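Local coordinates for MOBA relate protein (Mycobacterium sp., PDB 2WAW) that is of unknown function but carries a MobA-like nucleotidyltransferase domain, and so may transfer a nucleotide from a nucleoside triphosphate to an acceptor, at residues A[35-38]-A[39-42]. Sequence-based numbering, arbitrary orientation.
Sequences GATL and AMAR
G35 and A39 are joined by the first of four successive i to i+4 hydrogen bonds that give this part of helix 33-42 its alpha-helical pairing. A39 N donates to G35 O at 2.9 Å, and A41 N reaches T37 O over the same 2.9 Å. The link from M40 N to A36 O is longer, 3.3 Å, though its N-H...O angle of 158° is as straight as those of the neighbouring bonds. R42 N closes the series on L38 O. Side chains add mainly aliphatic contacts with these carbonyls. The methyl of A39 sits 3.4 Å from G35 O, and that of A41 rests beside T37 O; at A41, which is buried, so small a side chain lets the helix approach V10, L49 and M102 of the sheet. M40 has CG anti to its backbone N (chi1 176°), and bends at chi2 and chi3 turn the terminal methyl CE back toward T37, 3.7 Å from T37 O and 4.4 Å from T37 CG2. Both side chains also touch M102 of strand 98-103, and the pliable thioether of methionine suits such a buried site. T37 OG1 hydrogen-bonds to G104 O, which satisfies the polar atom of a buried residue. The CA-CB bond of L38 points away from the following turn, though CB still touches A39 N, and the isobutyl group packs on V10, V51 and L66. R42 lays its CG 3.2 Å from L38 O; the chain is extended from CG to NE, and NH2 hydrogen-bonds to E65 O and D67 O. Arginine suits the place because its long aliphatic part can lie on the helix while its donors reach those carbonyls. The chemistry thus divides the work: main-chain bonds hold the turns together, apolar groups seat the helix on the central sheet of this GT-A-like fold, and R42 links the helix to the 65-67 loop.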
ATOM      1  N   GLY A  35      -0.997  -3.809  11.426  1.00 14.08           N
ATOM      2  CA  GLY A  35       0.060  -3.338  12.325  1.00 14.95           C
ATOM      3  C   GLY A  35       1.440  -3.701  11.803  1.00 15.18           C
ATOM      4  O   GLY A  35       2.385  -2.905  11.870  1.00 14.25           O
ATOM      5  N   ALA A  36       1.559  -4.904  11.253  1.00 15.16           N
ATOM      6  CA  ALA A  36       2.828  -5.325  10.691  1.00 15.40           C
ATOM      7  C   ALA A  36       3.229  -4.489   9.467  1.00 15.54           C
ATOM      8  O   ALA A  36       4.394  -4.050   9.335  1.00 16.48           O
ATOM      9  CB  ALA A  36       2.780  -6.810  10.341  1.00 13.74           C
ATOM     10  N   THR A  37       2.263  -4.236   8.591  1.00 15.41           N
ATOM     11  CA  THR A  37       2.514  -3.393   7.419  1.00 15.72           C
ATOM     12  C   THR A  37       2.889  -1.962   7.829  1.00 15.40           C
ATOM     13  O   THR A  37       3.825  -1.379   7.284  1.00 15.85           O
ATOM     14  CB  THR A  37       1.315  -3.378   6.486  1.00 17.44           C
ATOM     15  OG1 THR A  37       1.047  -4.731   6.093  1.00 15.53           O
ATOM     16  CG2 THR A  37       1.594  -2.517   5.251  1.00 15.40           C
ATOM     17  N   LEU A  38       2.186  -1.414   8.819  1.00 14.86           N
ATOM     18  CA  LEU A  38       2.470  -0.033   9.237  1.00 15.33           C
ATOM     19  C   LEU A  38       3.796   0.098   9.980  1.00 17.43           C
ATOM     20  O   LEU A  38       4.491   1.119   9.843  1.00 15.23           O
ATOM     21  CB  LEU A  38       1.310   0.533  10.057  1.00 14.81           C
ATOM     22  CG  LEU A  38      -0.027   0.688   9.312  1.00 16.14           C
ATOM     23  CD1 LEU A  38      -1.046   1.270  10.279  1.00 17.34           C
ATOM     24  CD2 LEU A  38       0.087   1.571   8.071  1.00 18.27           C
ATOM     25  N   ALA A  39       4.166  -0.942  10.731  1.00 17.07           N
ATOM     26  CA  ALA A  39       5.498  -1.002  11.370  1.00 18.81           C
ATOM     27  C   ALA A  39       6.592  -0.819  10.322  1.00 17.66           C
ATOM     28  O   ALA A  39       7.537  -0.042  10.527  1.00 20.92           O
ATOM     29  CB  ALA A  39       5.680  -2.321  12.100  1.00 19.87           C
ATOM     30  N   MET A  40       6.453  -1.505   9.188  1.00 15.74           N
ATOM     31  CA  MET A  40       7.418  -1.383   8.088  1.00 15.83           C
ATOM     32  C   MET A  40       7.318  -0.009   7.401  1.00 16.43           C
ATOM     33  O   MET A  40       8.342   0.640   7.122  1.00 17.22           O
ATOM     34  CB  MET A  40       7.235  -2.565   7.116  1.00 16.13           C
ATOM     35  CG  MET A  40       8.107  -2.538   5.866  1.00 18.16           C
ATOM     36  SD  MET A  40       7.482  -1.421   4.585  1.00 20.87           S
ATOM     37  CE  MET A  40       5.870  -2.130   4.281  1.00 25.15           C
ATOM     38  N   ALA A  41       6.085   0.438   7.148  1.00 14.03           N
ATOM     39  CA  ALA A  41       5.861   1.711   6.442  1.00 14.17           C
ATOM     40  C   ALA A  41       6.474   2.884   7.216  1.00 13.68           C
ATOM     41  O   ALA A  41       6.983   3.845   6.617  1.00 14.99           O
ATOM     42  CB  ALA A  41       4.372   1.936   6.178  1.00 13.24           C
ATOM     43  N   ARG A  42       6.421   2.815   8.547  1.00 14.08           N
ATOM     44  CA  ARG A  42       6.984   3.894   9.372  1.00 16.43           C
ATOM     45  C   ARG A  42       8.504   4.000   9.229  1.00 16.86           C
ATOM     46  O   ARG A  42       9.085   5.081   9.418  1.00 18.34           O
ATOM     47  CB  ARG A  42       6.598   3.692  10.840  1.00 14.66           C
ATOM     48  CG  ARG A  42       5.123   3.968  11.130  1.00 13.64           C
ATOM     49  CD  ARG A  42       4.877   3.640  12.598  1.00 16.83           C
ATOM     50  NE  ARG A  42       3.488   3.755  13.029  1.00 17.93           N
ATOM     51  CZ  ARG A  42       2.965   4.852  13.576  1.00 17.26           C
ATOM     52  NH1 ARG A  42       3.689   5.953  13.745  1.00 17.66           N
ATOM     53  NH2 ARG A  42       1.700   4.845  13.959  1.00 18.05           N
TER